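Local atomic coordinates of CBS domain-containing protein CBSX2, chloroplastic (Arabidopsis thaliana, PDB entry 3SL7), a protein that probably modulates plant development as a chloroplast redox regulator that acts on the thioredoxin system through its pair of CBS domains. Residues 25-29 with 57-61; 37-41 with 52-56; 108-113 with 132-137; 120-125 with 145-150. All coordinates share one frame; numbering follows the deposited sequence.

Interaction 1 (25-29 with 57-61)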
loop_
_atom_site.group_PDB
_atom_site.type_symbol
_atom_site.label_atom_id
_atom_site.label_comp_id
_atom_site.label_asym_id
_atom_site.label_seq_id
_atom_site.Cartn_x
_atom_site.Cartn_y
_atom_site.Cartn_z
ATOM N N VAL A 25 -5.863 -19.268 1.462
ATOM C CA VAL A 25 -5.780 -17.987 2.150
ATOM C C VAL A 25 -4.332 -17.653 2.465
ATOM O O VAL A 25 -3.905 -16.505 2.320
ATOM C CB VAL A 25 -6.650 -17.981 3.421
ATOM C CG1 VAL A 25 -6.224 -16.880 4.378
ATOM C CG2 VAL A 25 -8.106 -17.813 3.035
ATOM N N ASP A 26 -3.578 -18.674 2.862
ATOM C CA ASP A 26 -2.168 -18.526 3.217
ATOM C C ASP A 26 -1.349 -18.013 2.047
ATOM O O ASP A 26 -0.535 -17.097 2.199
ATOM C CB ASP A 26 -1.579 -19.864 3.696
ATOM C CG ASP A 26 -1.882 -20.147 5.149
ATOM O OD1 ASP A 26 -2.266 -19.193 5.857
ATOM O OD2 ASP A 26 -1.727 -21.312 5.583
ATOM N N ASP A 27 -1.546 -18.615 0.877
ATOM C CA ASP A 27 -0.812 -18.174 -0.300
ATOM C C ASP A 27 -1.194 -16.761 -0.721
ATOM O O ASP A 27 -0.337 -15.997 -1.160
ATOM C CB ASP A 27 -0.988 -19.145 -1.461
ATOM C CG ASP A 27 -0.277 -20.459 -1.223
ATOM O OD1 ASP A 27 0.601 -20.523 -0.333
ATOM O OD2 ASP A 27 -0.597 -21.424 -1.940
ATOM N N ALA A 28 -2.477 -16.420 -0.599
ATOM C CA ALA A 28 -2.933 -15.067 -0.893
ATOM C C ALA A 28 -2.282 -14.075 0.075
ATOM O O ALA A 28 -1.800 -13.024 -0.336
ATOM C CB ALA A 28 -4.449 -14.985 -0.810
ATOM N N LEU A 29 -2.266 -14.411 1.361
ATOM C CA LEU A 29 -1.595 -13.568 2.349
ATOM C C LEU A 29 -0.122 -13.383 1.999
ATOM O O LEU A 29 0.396 -12.271 2.056
ATOM C CB LEU A 29 -1.734 -14.159 3.758
ATOM C CG LEU A 29 -3.086 -13.954 4.435
ATOM C CD1 LEU A 29 -3.189 -14.785 5.717
ATOM C CD2 LEU A 29 -3.337 -12.488 4.715
ATOM N N ASP A 57 -10.307 -9.083 4.404
ATOM C CA ASP A 57 -11.131 -10.266 4.164
ATOM C C ASP A 57 -10.402 -11.510 4.632
ATOM O O ASP A 57 -10.987 -12.384 5.266
ATOM C CB ASP A 57 -11.435 -10.419 2.675
ATOM C CG ASP A 57 -12.247 -9.271 2.117
ATOM O OD1 ASP A 57 -13.209 -8.842 2.790
ATOM O OD2 ASP A 57 -11.922 -8.808 0.998
ATOM N N LEU A 58 -9.118 -11.587 4.297
ATOM C CA LEU A 58 -8.311 -12.761 4.589
ATOM C C LEU A 58 -8.011 -12.908 6.083
ATOM O O LEU A 58 -7.800 -14.016 6.568
ATOM C CB LEU A 58 -7.010 -12.707 3.784
ATOM C CG LEU A 58 -7.163 -12.663 2.263
ATOM C CD1 LEU A 58 -5.828 -12.379 1.601
ATOM C CD2 LEU A 58 -7.768 -13.971 1.744
ATOM N N LEU A 59 -8.008 -11.799 6.819
ATOM C CA LEU A 59 -7.659 -11.841 8.242
ATOM C C LEU A 59 -8.812 -11.423 9.148
ATOM O O LEU A 59 -8.596 -10.893 10.230
ATOM C CB LEU A 59 -6.437 -10.961 8.519
ATOM C CG LEU A 59 -5.139 -11.490 7.909
ATOM C CD1 LEU A 59 -4.052 -10.441 7.978
ATOM C CD2 LEU A 59 -4.706 -12.780 8.596
ATOM N N ALA A 60 -10.038 -11.650 8.690
ATOM C CA ALA A 60 -11.205 -11.274 9.462
ATOM C C ALA A 60 -11.417 -12.288 10.572
ATOM O O ALA A 60 -11.246 -11.965 11.749
ATOM C CB ALA A 60 -12.427 -11.187 8.576
ATOM N N LEU A 61 -11.766 -13.513 10.177
ATOM C CA LEU A 61 -12.063 -14.616 11.099
ATOM C C LEU A 61 -12.050 -14.222 12.578
ATOM O O LEU A 61 -13.093 -14.191 13.235
ATOM C CB LEU A 61 -11.120 -15.787 10.846
#
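Leu58, at the end of the short helix 55-58, pushes its whole side chain against the first turn of helix 25-35. CB lies against Leu29, whose methyl CD2 comes to 3.8 Å from it. A chi1 of -60° swings CG toward the helix, and chi2 of 171° sends the two methyls to different neighbours. CD1 settles on Ala28, 3.8 Å from the CB of that alanine, while CD2 turns to Val25 and meets its CG2 at 4.1 Å. Val25 also sets its other methyl, CG1, 3.9 Å from the backbone O of Leu58. The side chains of Val25 and Leu29 each slide past Leu58 in the opposite direction, so Leu58 is gripped alongside rather than end on.

Leu29 serves a second partner. Its CD2 touches CG of Leu59 at 3.8 Å, and its CD1 reaches the CD2 of Leu59 at the same separation. Leu59 is the first residue to leave helical geometry, yet its side chain still turns back into the core. Ala28 suits its place because a single methyl lets Leu58 approach the helix closely; the longer Leu29 spans to both Leu58 and Leu59. Leu103 covers Leu58 from helix 100-103, and Ile92 of helix 85-93 packs on Leu29 and Leu59. Leu155 of the second subunit also packs on Leu29, next to a salt bridge from Asp26 to Lys158 of that subunit. Apart from Val25 CG1 against the Leu58 carbonyl, the groups that meet are aliphatic, and the contact rests on shape and the exclusion of water, without directional bonds.

Interaction 2 (37-41 with 52-56)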
loop_
_atom_site.group_PDB
_atom_site.type_symbol
_atom_site.label_atom_id
_atom_site.label_comp_id
_atom_site.label_asym_id
_atom_site.label_seq_id
_atom_site.Cartn_x
_atom_site.Cartn_y
_atom_site.Cartn_z
ATOM N N VAL A 37 1.028 -5.277 -1.369
ATOM C CA VAL A 37 -0.283 -4.704 -1.629
ATOM C C VAL A 37 -1.260 -5.162 -0.555
ATOM O O VAL A 37 -0.981 -6.112 0.178
ATOM C CB VAL A 37 -0.812 -5.059 -3.039
ATOM C CG1 VAL A 37 0.097 -4.477 -4.102
ATOM C CG2 VAL A 37 -0.938 -6.558 -3.218
ATOM N N THR A 38 -2.403 -4.492 -0.460
ATOM C CA THR A 38 -3.379 -4.849 0.559
ATOM C C THR A 38 -4.615 -5.500 -0.043
ATOM O O THR A 38 -5.503 -5.939 0.683
ATOM C CB THR A 38 -3.822 -3.626 1.359
ATOM O OG1 THR A 38 -4.509 -2.721 0.485
ATOM C CG2 THR A 38 -2.610 -2.940 1.983
ATOM N N GLY A 39 -4.678 -5.549 -1.372
ATOM C CA GLY A 39 -5.803 -6.175 -2.030
ATOM C C GLY A 39 -5.376 -6.809 -3.330
ATOM O O GLY A 39 -4.354 -6.439 -3.906
ATOM N N LEU A 40 -6.164 -7.773 -3.786
ATOM C CA LEU A 40 -5.827 -8.546 -4.975
ATOM C C LEU A 40 -7.062 -8.796 -5.804
ATOM O O LEU A 40 -8.109 -9.160 -5.258
ATOM C CB LEU A 40 -5.283 -9.913 -4.561
ATOM C CG LEU A 40 -4.023 -9.977 -3.704
ATOM C CD1 LEU A 40 -3.978 -11.316 -2.972
ATOM C CD2 LEU A 40 -2.787 -9.781 -4.563
ATOM N N PRO A 41 -6.946 -8.628 -7.130
ATOM C CA PRO A 41 -8.034 -9.073 -7.993
ATOM C C PRO A 41 -8.034 -10.587 -8.028
ATOM O O PRO A 41 -6.974 -11.216 -7.966
ATOM C CB PRO A 41 -7.650 -8.505 -9.373
ATOM C CG PRO A 41 -6.191 -8.268 -9.308
ATOM C CD PRO A 41 -5.869 -7.953 -7.878
ATOM N N VAL A 52 -12.614 -9.625 -6.054
ATOM C CA VAL A 52 -11.488 -8.947 -5.441
ATOM C C VAL A 52 -11.440 -9.408 -3.994
ATOM O O VAL A 52 -12.462 -9.794 -3.423
ATOM C CB VAL A 52 -11.647 -7.406 -5.492
ATOM C CG1 VAL A 52 -11.694 -6.916 -6.958
ATOM C CG2 VAL A 52 -12.905 -6.977 -4.752
ATOM N N VAL A 53 -10.254 -9.375 -3.402
ATOM C CA VAL A 53 -10.102 -9.805 -2.009
ATOM C C VAL A 53 -9.034 -8.953 -1.353
ATOM O O VAL A 53 -8.037 -8.598 -1.989
ATOM C CB VAL A 53 -9.770 -11.318 -1.904
ATOM C CG1 VAL A 53 -8.383 -11.608 -2.461
ATOM C CG2 VAL A 53 -9.896 -11.775 -0.454
ATOM N N SER A 54 -9.270 -8.585 -0.097
ATOM C CA SER A 54 -8.365 -7.711 0.625
ATOM C C SER A 54 -7.797 -8.361 1.858
ATOM O O SER A 54 -8.298 -9.396 2.300
ATOM C CB SER A 54 -9.111 -6.455 1.054
ATOM O OG SER A 54 -9.575 -5.761 -0.080
ATOM N N ASP A 55 -6.765 -7.738 2.428
ATOM C CA ASP A 55 -6.218 -8.209 3.700
ATOM C C ASP A 55 -7.312 -8.290 4.772
ATOM O O ASP A 55 -7.335 -9.230 5.549
ATOM C CB ASP A 55 -5.039 -7.343 4.176
ATOM C CG ASP A 55 -5.312 -5.846 4.061
ATOM O OD1 ASP A 55 -6.474 -5.440 3.842
ATOM O OD2 ASP A 55 -4.349 -5.066 4.203
ATOM N N TYR A 56 -8.226 -7.322 4.786
ATOM C CA TYR A 56 -9.318 -7.309 5.763
ATOM C C TYR A 56 -10.285 -8.489 5.591
ATOM O O TYR A 56 -10.990 -8.863 6.528
ATOM C CB TYR A 56 -10.069 -5.956 5.767
ATOM C CG TYR A 56 -10.579 -5.469 4.427
ATOM C CD1 TYR A 56 -10.009 -4.364 3.801
ATOM C CD2 TYR A 56 -11.638 -6.104 3.787
ATOM C CE1 TYR A 56 -10.480 -3.912 2.570
ATOM C CE2 TYR A 56 -12.109 -5.659 2.556
ATOM C CZ TYR A 56 -11.530 -4.564 1.955
ATOM O OH TYR A 56 -12.002 -4.126 0.732
#
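The Asp55 carboxylate lies side by side with Thr38, both side chains pointing the same way. OD2 of Asp55 comes within 3.2 Å of Thr38 CB and also lies near its methyl CG2, while OD1 takes a weak bond from the backbone N of Tyr56. A chi1 of 46° places the Asp55 carboxylate between its own backbone N and carbonyl carbon, which brings it alongside Thr38. The Thr38 hydroxyl has its partner outside the hairpin, in Arg131. The Tyr56 ring has CB of Ser54 above the centre of one face, 3.1 Å from its plane.

Backbone bonds join the strands 39-43 and 49-54. Leu40 and Val53 form an antiparallel hydrogen-bonded pair, Leu40 N to Val53 O at 2.7 Å and Val53 N to Leu40 O at 2.8 Å. Beyond the strand end, Asp55 N gives a further bond to Thr38 O, also 2.8 Å. Gly39 faces Ser54 with the CA atoms 4.0 Å apart, a close approach suited to a residue without a side chain. Leu40 and Val53 share the face turned to helix 25-35, where branched aliphatic groups fit the core.

An alanine in place of Asp55 would probably leave the Tyr56 N-H without this acceptor and uncover the side of Thr38. The hairpin is thus held by backbone bonds, with the Leu40-Val53 face turned to helix 25-35 and its polar groups gathered where the second strand becomes helix 55-58.

Interaction 3 (108-113 with 132-137)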
loop_
_atom_site.group_PDB
_atom_site.type_symbol
_atom_site.label_atom_id
_atom_site.label_comp_id
_atom_site.label_asym_id
_atom_site.label_seq_id
_atom_site.Cartn_x
_atom_site.Cartn_y
_atom_site.Cartn_z
ATOM N N PRO A 108 -17.080 -7.415 -8.651
ATOM C CA PRO A 108 -16.756 -6.066 -8.172
ATOM C C PRO A 108 -17.044 -5.023 -9.246
ATOM O O PRO A 108 -17.310 -5.384 -10.402
ATOM C CB PRO A 108 -15.246 -6.148 -7.891
ATOM C CG PRO A 108 -14.750 -7.214 -8.815
ATOM C CD PRO A 108 -15.870 -8.226 -8.891
ATOM N N LEU A 109 -17.012 -3.755 -8.845
ATOM C CA LEU A 109 -17.055 -2.642 -9.773
ATOM C C LEU A 109 -15.842 -2.722 -10.660
ATOM O O LEU A 109 -14.724 -2.884 -10.175
ATOM C CB LEU A 109 -17.011 -1.315 -9.015
ATOM C CG LEU A 109 -18.338 -0.817 -8.454
ATOM C CD1 LEU A 109 -18.158 0.567 -7.827
ATOM C CD2 LEU A 109 -19.382 -0.800 -9.573
ATOM N N VAL A 110 -16.059 -2.595 -11.966
ATOM C CA VAL A 110 -14.940 -2.505 -12.897
ATOM C C VAL A 110 -15.105 -1.365 -13.904
ATOM O O VAL A 110 -16.199 -0.819 -14.088
ATOM C CB VAL A 110 -14.723 -3.810 -13.692
ATOM C CG1 VAL A 110 -14.617 -5.026 -12.754
ATOM C CG2 VAL A 110 -15.831 -4.002 -14.719
ATOM N N VAL A 111 -14.007 -1.013 -14.563
ATOM C CA VAL A 111 -14.060 -0.026 -15.627
ATOM C C VAL A 111 -13.428 -0.637 -16.863
ATOM O O VAL A 111 -12.917 -1.758 -16.816
ATOM C CB VAL A 111 -13.311 1.260 -15.248
ATOM C CG1 VAL A 111 -14.017 1.964 -14.100
ATOM C CG2 VAL A 111 -11.874 0.942 -14.875
ATOM N N ARG A 112 -13.499 0.091 -17.973
ATOM C CA ARG A 112 -12.859 -0.317 -19.214
ATOM C C ARG A 112 -11.675 0.625 -19.450
ATOM O O ARG A 112 -11.590 1.668 -18.810
ATOM C CB ARG A 112 -13.887 -0.191 -20.333
ATOM C CG ARG A 112 -15.171 -0.923 -19.970
ATOM C CD ARG A 112 -14.906 -2.399 -20.011
ATOM N NE ARG A 112 -14.692 -2.725 -21.401
ATOM C CZ ARG A 112 -15.640 -3.224 -22.178
ATOM N NH1 ARG A 112 -16.830 -3.523 -21.661
ATOM N NH2 ARG A 112 -15.373 -3.456 -23.444
ATOM N N ASP A 113 -10.759 0.293 -20.360
ATOM C CA ASP A 113 -9.665 1.231 -20.609
ATOM C C ASP A 113 -10.164 2.545 -21.222
ATOM O O ASP A 113 -9.507 3.581 -21.111
ATOM C CB ASP A 113 -8.543 0.614 -21.461
ATOM C CG ASP A 113 -9.021 0.091 -22.797
ATOM O OD1 ASP A 113 -10.094 0.508 -23.297
ATOM O OD2 ASP A 113 -8.291 -0.749 -23.355
ATOM N N LEU A 132 -10.064 -0.153 -8.998
ATOM C CA LEU A 132 -11.017 -0.600 -9.994
ATOM C C LEU A 132 -10.299 -1.517 -10.954
ATOM O O LEU A 132 -9.410 -1.080 -11.668
ATOM C CB LEU A 132 -11.608 0.583 -10.758
ATOM C CG LEU A 132 -12.415 1.548 -9.897
ATOM C CD1 LEU A 132 -12.682 2.851 -10.656
ATOM C CD2 LEU A 132 -13.717 0.892 -9.471
ATOM N N PRO A 133 -10.659 -2.806 -10.939
ATOM C CA PRO A 133 -10.110 -3.690 -11.961
ATOM C C PRO A 133 -10.507 -3.125 -13.325
ATOM O O PRO A 133 -11.595 -2.562 -13.463
ATOM C CB PRO A 133 -10.829 -5.014 -11.705
ATOM C CG PRO A 133 -11.214 -4.967 -10.243
ATOM C CD PRO A 133 -11.551 -3.511 -10.003
ATOM N N VAL A 134 -9.634 -3.249 -14.310
ATOM C CA VAL A 134 -9.981 -2.826 -15.671
ATOM C C VAL A 134 -10.124 -4.089 -16.492
ATOM O O VAL A 134 -9.233 -4.943 -16.495
ATOM C CB VAL A 134 -8.905 -1.919 -16.275
ATOM C CG1 VAL A 134 -9.409 -1.276 -17.587
ATOM C CG2 VAL A 134 -8.509 -0.847 -15.280
ATOM N N VAL A 135 -11.259 -4.223 -17.169
ATOM C CA VAL A 135 -11.506 -5.382 -17.999
ATOM C C VAL A 135 -11.643 -5.028 -19.480
ATOM O O VAL A 135 -11.880 -3.872 -19.850
ATOM C CB VAL A 135 -12.764 -6.142 -17.529
ATOM C CG1 VAL A 135 -12.596 -6.595 -16.069
ATOM C CG2 VAL A 135 -13.994 -5.266 -17.673
ATOM N N ASP A 136 -11.482 -6.036 -20.327
ATOM C CA ASP A 136 -11.739 -5.892 -21.748
ATOM C C ASP A 136 -13.142 -6.367 -22.077
ATOM O O ASP A 136 -13.912 -6.656 -21.181
ATOM C CB ASP A 136 -10.708 -6.656 -22.574
ATOM C CG ASP A 136 -10.797 -8.159 -22.392
ATOM O OD1 ASP A 136 -11.793 -8.681 -21.830
ATOM O OD2 ASP A 136 -9.845 -8.827 -22.831
ATOM N N ALA A 137 -13.464 -6.453 -23.369
ATOM C CA ALA A 137 -14.839 -6.691 -23.791
ATOM C C ALA A 137 -15.272 -8.100 -23.425
ATOM O O ALA A 137 -16.463 -8.404 -23.383
ATOM C CB ALA A 137 -14.981 -6.463 -25.297
HETATM O O HOH W 1 -11.258 -2.124 -21.787
#
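The parallel edge of a beta-alpha-beta unit is formed here: in the second CBS domain the short, weakly bonded strand 111-112 leads through the crossover helix 117-124 into strand 131-135, which lies parallel beside it. Val111 uses both its N and its O toward strand 131-135, straddling Val134. Its N gives a hydrogen bond to Pro133 O at 3.1 Å, and its O receives one from Val135 N at 3.0 Å. Pro133 lacks an N-H but its carbonyl still serves the neighbouring strand, while its CD sits 3.2 Å from Leu109 O.

Valines suit this place because their branched CB atoms fit extended backbone and cover both faces. Val111 sends CG1 to Leu132 CD1 and CG2 to Val134 CG2, each 3.8 Å away; chi1 of -66° parts the two methyls between these partners. Before the strand begins, Val110 CG2 meets Val135 CG2 at 3.7 Å, on the face opposite Val134, the side chains crossing at about a right angle.

Bends at chi2 and chi3 turn the Arg112 chain back over the end of strand 131-135. Its CD approaches Val135 O, and one guanidinium face lies over the Asp136-Ala137 peptide, with NH2 3.3 Å from Ala137 CA. A water bridges the ends, accepting from Asp113 N and donating to Val135 O.

Strand 141-146 flanks strand 131-135 on the side away from Val111. Leu123 and Leu124 of helix 117-124 pack on Leu132, Val6 of helix 6-9 covers Val111 and Val134, and Val52 of strand 49-54 touches Pro108 and Pro133.

Interaction 4 (120-125 with 145-150)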
loop_
_atom_site.group_PDB
_atom_site.type_symbol
_atom_site.label_atom_id
_atom_site.label_comp_id
_atom_site.label_asym_id
_atom_site.label_seq_id
_atom_site.Cartn_x
_atom_site.Cartn_y
_atom_site.Cartn_z
ATOM N N ALA A 120 -13.858 7.432 -13.586
ATOM C CA ALA A 120 -13.206 6.335 -12.888
ATOM C C ALA A 120 -12.670 6.793 -11.537
ATOM O O ALA A 120 -12.784 6.088 -10.541
ATOM C CB ALA A 120 -12.098 5.741 -13.742
ATOM N N ALA A 121 -12.109 7.993 -11.494
ATOM C CA ALA A 121 -11.556 8.513 -10.254
ATOM C C ALA A 121 -12.628 8.583 -9.162
ATOM O O ALA A 121 -12.393 8.206 -8.015
ATOM C CB ALA A 121 -10.931 9.881 -10.494
ATOM N N ARG A 122 -13.805 9.069 -9.538
ATOM C CA ARG A 122 -14.944 9.169 -8.637
ATOM C C ARG A 122 -15.288 7.802 -8.054
ATOM O O ARG A 122 -15.517 7.660 -6.854
ATOM C CB ARG A 122 -16.136 9.720 -9.423
ATOM C CG ARG A 122 -17.166 10.478 -8.610
ATOM C CD ARG A 122 -17.994 11.380 -9.528
ATOM N NE ARG A 122 -17.143 12.313 -10.267
ATOM C CZ ARG A 122 -17.591 13.327 -11.002
ATOM N NH1 ARG A 122 -18.895 13.549 -11.107
ATOM N NH2 ARG A 122 -16.732 14.124 -11.632
ATOM N N LEU A 123 -15.315 6.797 -8.924
ATOM C CA LEU A 123 -15.690 5.441 -8.549
ATOM C C LEU A 123 -14.722 4.818 -7.567
ATOM O O LEU A 123 -15.136 4.077 -6.682
ATOM C CB LEU A 123 -15.729 4.558 -9.787
ATOM C CG LEU A 123 -16.994 4.008 -10.454
ATOM C CD1 LEU A 123 -18.187 3.704 -9.537
ATOM C CD2 LEU A 123 -17.363 4.707 -11.767
ATOM N N LEU A 124 -13.430 5.078 -7.749
ATOM C CA LEU A 124 -12.423 4.546 -6.837
ATOM C C LEU A 124 -12.886 4.717 -5.409
ATOM O O LEU A 124 -12.707 3.838 -4.573
ATOM C CB LEU A 124 -11.100 5.283 -6.991
ATOM C CG LEU A 124 -10.134 4.785 -8.047
ATOM C CD1 LEU A 124 -8.881 5.657 -8.046
ATOM C CD2 LEU A 124 -9.788 3.352 -7.761
ATOM N N LEU A 125 -13.474 5.872 -5.133
ATOM C CA LEU A 125 -13.860 6.201 -3.771
ATOM C C LEU A 125 -15.191 5.582 -3.350
ATOM O O LEU A 125 -15.578 5.674 -2.187
ATOM C CB LEU A 125 -13.906 7.719 -3.596
ATOM C CG LEU A 125 -12.576 8.472 -3.733
ATOM C CD1 LEU A 125 -11.959 8.265 -5.093
ATOM C CD2 LEU A 125 -12.770 9.954 -3.470
ATOM N N LEU A 145 -6.959 0.171 -11.874
ATOM C CA LEU A 145 -6.780 1.585 -11.558
ATOM C C LEU A 145 -6.725 1.765 -10.048
ATOM O O LEU A 145 -7.665 1.412 -9.330
ATOM C CB LEU A 145 -7.919 2.432 -12.129
ATOM C CG LEU A 145 -7.700 3.944 -11.989
ATOM C CD1 LEU A 145 -6.569 4.412 -12.925
ATOM C CD2 LEU A 145 -8.989 4.712 -12.278
ATOM N N THR A 146 -5.626 2.335 -9.576
ATOM C CA THR A 146 -5.429 2.553 -8.157
ATOM C C THR A 146 -5.453 4.044 -7.901
ATOM O O THR A 146 -5.315 4.824 -8.828
ATOM C CB THR A 146 -4.057 2.030 -7.712
ATOM O OG1 THR A 146 -3.032 2.857 -8.278
ATOM C CG2 THR A 146 -3.848 0.584 -8.183
ATOM N N ARG A 147 -5.600 4.442 -6.641
ATOM C CA ARG A 147 -5.548 5.856 -6.303
ATOM C C ARG A 147 -4.201 6.432 -6.717
ATOM O O ARG A 147 -4.122 7.559 -7.208
ATOM C CB ARG A 147 -5.800 6.071 -4.814
ATOM C CG ARG A 147 -7.258 5.912 -4.412
ATOM C CD ARG A 147 -7.433 6.027 -2.902
ATOM N NE ARG A 147 -6.885 7.275 -2.372
ATOM C CZ ARG A 147 -7.482 8.459 -2.482
ATOM N NH1 ARG A 147 -8.645 8.564 -3.119
ATOM N NH2 ARG A 147 -6.915 9.543 -1.960
ATOM N N GLY A 148 -3.147 5.644 -6.531
ATOM C CA GLY A 148 -1.816 6.034 -6.959
ATOM C C GLY A 148 -1.721 6.315 -8.453
ATOM O O GLY A 148 -1.035 7.241 -8.869
ATOM N N ASN A 149 -2.387 5.501 -9.269
ATOM C CA ASN A 149 -2.440 5.755 -10.704
ATOM C C ASN A 149 -3.087 7.100 -10.985
ATOM O O ASN A 149 -2.657 7.823 -11.874
ATOM C CB ASN A 149 -3.244 4.676 -11.435
ATOM C CG ASN A 149 -2.558 3.335 -11.447
ATOM O OD1 ASN A 149 -1.328 3.253 -11.376
ATOM N ND2 ASN A 149 -3.357 2.261 -11.554
ATOM N N VAL A 150 -4.144 7.417 -10.242
ATOM C CA VAL A 150 -4.890 8.646 -10.486
ATOM C C VAL A 150 -4.043 9.847 -10.094
ATOM O O VAL A 150 -4.014 10.851 -10.792
ATOM C CB VAL A 150 -6.238 8.660 -9.733
ATOM C CG1 VAL A 150 -6.933 10.007 -9.907
ATOM C CG2 VAL A 150 -7.135 7.521 -10.223
#
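Apolar contacts carry most of this meeting, and Leu124 is at their centre. Its CD1 points tip to tip at Val150 and comes to 3.4 Å from CG2, a tighter fit than usual for two methyls. The same CD1 lies near Thr146 O and 4.0 Å from Arg147 CG, while CD2 turns the other way and rests 3.3 Å from Leu145 O. With CG anti to the carbonyl carbon (chi1 -87°), the fork of Leu124 straddles the turn where strand 141-146 gives way to helix 147-159. Two alanines, small enough to let the helix come near, complete the apolar set: Ala120 CB touches Leu145 CD2 at 3.6 Å, and Ala121 CB meets Val150 CG1 at 4.0 Å. Replacing Leu124 with an alanine would probably open a gap between Leu145 and Val150 and leave their side chains less firmly packed.

At the margin the charged end of Arg147 meets an aliphatic group. Leu125 CD1 sits at the edge of the Arg147 guanidinium, in its plane and 3.9 Å from NH1. Arg147 also makes a cation-pi interaction with Trp82 of the second subunit, and Phe85 of that subunit packs on Ala121 and Val150.

The polar element is internal to the 145-150 segment. Thr146 holds the N-cap position, its OG1 accepting from Asn149 N at 2.9 Å with an angle of 156°, so a helix N-H that lacks a backbone acceptor is satisfied. Helix 117-124 thus packs on the junction of strand 141-146 with helix 147-159, consistent with the two helices lying against the sheet of a CBS domain.

Overall arrangement
From the N terminus, the chain first enters interaction 1 at helix 25-35, runs through the hairpin whose strands meet in interaction 2, and closes interaction 1 at 57-61; interaction 2 is therefore nested within that loop, and the two touch through Leu58 and Val53. Both belong to the first CBS domain. Interactions 3 and 4 come after these in the second domain and cross each other: 120-125 precedes the close of interaction 3 at 132-137, and interaction 4 closes at 145-150. They meet at Leu132. Interaction 2 also touches interaction 3, where Val52 packs on Pro108 and Pro133, joining the domains. Interactions 1 and 4, about 24 Å apart between centres, both reach the second subunit.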